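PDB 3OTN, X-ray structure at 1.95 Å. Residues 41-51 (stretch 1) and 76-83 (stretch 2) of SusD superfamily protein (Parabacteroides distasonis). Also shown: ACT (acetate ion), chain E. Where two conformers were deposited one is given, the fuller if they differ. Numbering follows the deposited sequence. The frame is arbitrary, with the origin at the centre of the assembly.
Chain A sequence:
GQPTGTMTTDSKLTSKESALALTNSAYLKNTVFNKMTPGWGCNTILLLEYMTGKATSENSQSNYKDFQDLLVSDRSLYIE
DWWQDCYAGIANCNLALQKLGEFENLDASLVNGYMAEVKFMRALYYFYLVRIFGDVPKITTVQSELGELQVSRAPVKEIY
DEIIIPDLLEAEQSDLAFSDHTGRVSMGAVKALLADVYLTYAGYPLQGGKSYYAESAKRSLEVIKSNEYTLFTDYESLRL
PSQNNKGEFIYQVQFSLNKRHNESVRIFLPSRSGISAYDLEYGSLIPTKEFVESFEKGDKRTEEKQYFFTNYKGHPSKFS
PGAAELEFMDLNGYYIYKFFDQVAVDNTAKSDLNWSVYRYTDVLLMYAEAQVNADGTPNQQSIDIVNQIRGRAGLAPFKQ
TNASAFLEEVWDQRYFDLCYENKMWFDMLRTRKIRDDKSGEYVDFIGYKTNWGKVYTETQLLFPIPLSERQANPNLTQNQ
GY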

# COMPACT_ATOMS: atom_id res chain seq x y z
N GLY A 41 -13.77 -10.08 -9.41
CA GLY A 41 -13.47 -9.09 -8.40
C GLY A 41 -12.20 -9.40 -7.64
O GLY A 41 -12.10 -9.08 -6.49
N CYS A 42 -11.22 -10.03 -8.29
CA CYS A 42 -9.91 -10.35 -7.65
C CYS A 42 -8.89 -9.29 -8.08
O CYS A 42 -8.81 -8.91 -9.24
N ASN A 43 -8.11 -8.83 -7.14
CA ASN A 43 -7.15 -7.74 -7.37
C ASN A 43 -6.06 -7.94 -6.38
O ASN A 43 -6.34 -8.39 -5.26
N THR A 44 -4.83 -7.57 -6.77
CA THR A 44 -3.65 -7.70 -5.93
C THR A 44 -3.79 -7.02 -4.56
O THR A 44 -3.20 -7.49 -3.57
N ILE A 45 -4.56 -5.93 -4.50
CA ILE A 45 -4.75 -5.23 -3.22
C ILE A 45 -5.41 -6.06 -2.14
O ILE A 45 -5.23 -5.78 -0.95
N LEU A 46 -6.15 -7.10 -2.54
CA LEU A 46 -6.85 -7.92 -1.58
C LEU A 46 -5.93 -8.74 -0.70
O LEU A 46 -6.32 -9.02 0.45
N LEU A 47 -4.75 -9.12 -1.19
CA LEU A 47 -3.79 -9.92 -0.41
C LEU A 47 -3.45 -9.26 0.90
O LEU A 47 -3.32 -9.93 1.94
N LEU A 48 -3.29 -7.94 0.84
CA LEU A 48 -2.87 -7.13 1.99
C LEU A 48 -4.03 -6.66 2.86
O LEU A 48 -3.79 -6.03 3.88
N GLU A 49 -5.26 -6.95 2.46
CA GLU A 49 -6.43 -6.65 3.29
C GLU A 49 -7.11 -7.85 3.88
O GLU A 49 -7.81 -7.74 4.90
N TYR A 50 -6.93 -9.01 3.26
CA TYR A 50 -7.68 -10.20 3.71
C TYR A 50 -7.23 -10.83 5.00
O TYR A 50 -8.01 -11.59 5.59
N MSE A 51 -6.04 -10.50 5.51
CA MSE A 51 -5.60 -11.09 6.76
C MSE A 51 -5.69 -10.16 7.96
O MSE A 51 -5.45 -10.61 9.07
N SER A 76 -3.01 -20.50 -2.95
CA SER A 76 -3.92 -19.34 -2.78
C SER A 76 -3.74 -18.27 -3.87
O SER A 76 -2.72 -18.17 -4.53
N LEU A 77 -4.79 -17.49 -4.07
CA LEU A 77 -4.75 -16.40 -5.02
C LEU A 77 -3.79 -15.28 -4.62
O LEU A 77 -3.32 -15.19 -3.47
N TYR A 78 -3.52 -14.41 -5.59
CA TYR A 78 -2.73 -13.17 -5.45
C TYR A 78 -1.24 -13.33 -5.34
O TYR A 78 -0.49 -12.53 -5.90
N ILE A 79 -0.78 -14.32 -4.56
CA ILE A 79 0.63 -14.48 -4.30
C ILE A 79 1.44 -14.69 -5.62
O ILE A 79 2.56 -14.19 -5.73
N GLU A 80 0.90 -15.40 -6.60
CA GLU A 80 1.59 -15.58 -7.89
C GLU A 80 1.82 -14.25 -8.60
O GLU A 80 2.88 -14.01 -9.15
N ASP A 81 0.78 -13.41 -8.59
CA ASP A 81 0.82 -12.12 -9.30
C ASP A 81 1.86 -11.20 -8.66
O ASP A 81 2.62 -10.54 -9.35
N TRP A 82 1.86 -11.20 -7.33
CA TRP A 82 2.79 -10.38 -6.59
C TRP A 82 4.22 -10.81 -6.83
O TRP A 82 5.06 -9.97 -7.09
N TRP A 83 4.48 -12.12 -6.78
CA TRP A 83 5.84 -12.63 -7.01
C TRP A 83 6.33 -12.37 -8.45
O TRP A 83 7.38 -11.83 -8.65

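Which polar bond ties the two stretches together? It runs from a side chain to the backbone: Trp-82 NE1 donates to Thr-44 O at 2.9 Å, with an N-H...O angle of 153°. Trp-82 points toward stretch 1 in the m rotamer (chi2 99°), which carries its indole across to the turn. The same carbonyl accepts a backbone bond from Leu-47 N, 3.3 Å from Thr-44 O, so the indole joins a turn already held from within. Asn-43, in the t rotamer, points away from stretch 2 and braces its own segment instead, its OD1 lying 2.9 Å from the donor Ile-45 N.

What surrounds the Tyr-78 ring? Tyr-78 sits at the N-cap position, just before the helix, with a positive phi and an m-like chi1 of -38°; its CA-to-CB bond points toward stretch 1, and Tyr-78 has the largest area of any residue here covered by the other stretch. Leu-46 (m, t) sets its CB over one face of the ring, and its CD1 reaches past it to 3.8 Å from Tyr-78 CZ. Cys-42, an m rotamer pointing toward stretch 2, meets the ring edge: its CB is 3.8 Å from Tyr-78 CE1. Its sulfur reaches further, to 3.9 Å between Cys-42 SG and Leu-77 CD1. Tyr-50 (m) approaches obliquely, with its CE2 4.1 Å from Tyr-78 CE2, so the two rings touch without a stack. The Tyr-78 hydroxyl finds its hydrogen-bond partner elsewhere in the structure.

How do the aliphatic side chains fill the remaining space? Leu-47 (t, p) points toward stretch 2 and touches several residues there. Its CB packs 3.8 Å from Tyr-78 CB, while Leu-47 CD1 lies 3.9 Å from Ile-79 CG2 and Leu-47 CD2 comes within 3.4 Å of Trp-82 CD1. Ile-79 (p, t) makes this contact although its CA-to-CB bond points away. Leu-48 (m, t) starts sideways, but its end comes nearer, placing CD1 4.0 Å from Trp-82 CZ2. Thr-44, a p rotamer, sets its methyl over the indole face in a CH-pi contact, CG2 being 4.3 Å from the centroid of the Trp-82 five-membered ring; this methyl also lies 3.9 Å from Asp-81 CB.

Does the acetate take part in this packing? It binds Trp-83, whose side chain makes no contact with stretch 1. In the t rotamer, Trp-83 donates from NE1 to acetate O at 3.0 Å, with the oxygen near the plane of the indole at its edge. The ion probably comes from the crystallisation liquor.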

# COMPACT_ATOMS: atom_id res chain seq x y z
CB CYS A 42 -9.42 -11.74 -8.08
SG CYS A 42 -10.46 -13.08 -7.43
CB ASN A 43 -7.86 -6.39 -7.17
CG ASN A 43 -6.95 -5.17 -7.47
OD1 ASN A 43 -5.96 -4.95 -6.79
ND2 ASN A 43 -7.31 -4.38 -8.49
CB THR A 44 -2.37 -7.19 -6.64
OG1 THR A 44 -2.65 -5.90 -7.21
CG2 THR A 44 -1.90 -8.17 -7.71
CB ILE A 45 -5.53 -3.89 -3.33
CG1 ILE A 45 -7.02 -4.09 -3.67
CG2 ILE A 45 -4.82 -2.92 -4.30
CD1 ILE A 45 -7.81 -2.75 -3.67
CB LEU A 46 -7.88 -8.84 -2.27
CG LEU A 46 -9.00 -8.22 -3.08
CD1 LEU A 46 -9.78 -9.29 -3.81
CD2 LEU A 46 -9.96 -7.34 -2.23
CB LEU A 47 -2.47 -10.17 -1.19
CG LEU A 47 -1.43 -11.10 -0.51
CD1 LEU A 47 -1.96 -12.53 -0.30
CD2 LEU A 47 -0.10 -11.15 -1.30
CB LEU A 48 -2.04 -5.95 1.52
CG LEU A 48 -0.82 -6.25 0.62
CD1 LEU A 48 -0.16 -4.95 0.20
CD2 LEU A 48 0.18 -7.17 1.28
CB GLU A 49 -7.46 -5.85 2.48
CG GLU A 49 -6.89 -4.49 1.94
CD GLU A 49 -6.43 -3.54 3.04
OE1 GLU A 49 -7.02 -3.54 4.16
OE2 GLU A 49 -5.48 -2.78 2.81
CB TYR A 50 -7.79 -11.23 2.60
CG TYR A 50 -8.86 -10.98 1.54
CD1 TYR A 50 -9.86 -10.02 1.68
CD2 TYR A 50 -8.91 -11.81 0.42
CE1 TYR A 50 -10.87 -9.91 0.72
CE2 TYR A 50 -9.89 -11.68 -0.54
CZ TYR A 50 -10.86 -10.71 -0.39
OH TYR A 50 -11.83 -10.64 -1.36
CB MSE A 51 -4.20 -11.67 6.67
CG MSE A 51 -4.07 -12.85 5.72
SE MSE A 51 -5.09 -14.40 6.30
CE MSE A 51 -4.91 -14.46 8.16
CB SER A 76 -3.77 -18.75 -1.38
OG SER A 76 -4.28 -19.70 -0.42
CB LEU A 77 -6.17 -15.84 -5.20
CG LEU A 77 -7.22 -16.79 -5.78
CD1 LEU A 77 -8.57 -16.11 -5.85
CD2 LEU A 77 -6.79 -17.31 -7.16
CB TYR A 78 -3.26 -12.28 -4.30
CG TYR A 78 -4.76 -12.29 -4.21
CD1 TYR A 78 -5.52 -11.92 -5.30
CD2 TYR A 78 -5.42 -12.76 -3.07
CE1 TYR A 78 -6.89 -11.98 -5.27
CE2 TYR A 78 -6.85 -12.82 -3.02
CZ TYR A 78 -7.57 -12.41 -4.15
OH TYR A 78 -8.96 -12.45 -4.20
CB ILE A 79 0.94 -15.59 -3.24
CG1 ILE A 79 0.43 -16.97 -3.70
CG2 ILE A 79 0.36 -15.20 -1.84
CD1 ILE A 79 0.69 -18.08 -2.72
CB GLU A 80 0.79 -16.49 -8.84
CG GLU A 80 1.03 -17.93 -8.58
CD GLU A 80 0.12 -18.83 -9.37
OE1 GLU A 80 -1.12 -18.82 -9.14
OE2 GLU A 80 0.67 -19.59 -10.19
CB ASP A 81 -0.57 -11.45 -9.26
CG ASP A 81 -1.67 -12.39 -9.77
OD1 ASP A 81 -1.88 -12.40 -10.99
OD2 ASP A 81 -2.24 -13.16 -8.98
CB TRP A 82 2.50 -10.36 -5.09
CG TRP A 82 1.46 -9.40 -4.66
CD1 TRP A 82 0.14 -9.67 -4.40
CD2 TRP A 82 1.64 -8.02 -4.38
NE1 TRP A 82 -0.51 -8.53 -4.00
CE2 TRP A 82 0.39 -7.50 -3.97
CE3 TRP A 82 2.73 -7.17 -4.44
CZ2 TRP A 82 0.21 -6.16 -3.61
CZ3 TRP A 82 2.56 -5.82 -4.09
CH2 TRP A 82 1.31 -5.35 -3.65
CB TRP A 83 5.90 -14.13 -6.73
CG TRP A 83 7.25 -14.73 -6.81
CD1 TRP A 83 7.89 -15.19 -7.92
CD2 TRP A 83 8.11 -14.99 -5.72
NE1 TRP A 83 9.12 -15.71 -7.59
CE2 TRP A 83 9.29 -15.59 -6.24
CE3 TRP A 83 8.03 -14.75 -4.34
CZ2 TRP A 83 10.36 -15.97 -5.43
CZ3 TRP A 83 9.11 -15.13 -3.52
CH2 TRP A 83 10.25 -15.74 -4.07
C ACT E . 12.41 -15.52 -9.02
O ACT E . 11.87 -16.48 -8.40
OXT ACT E . 12.13 -15.30 -10.24
CH3 ACT E . 13.36 -14.65 -8.31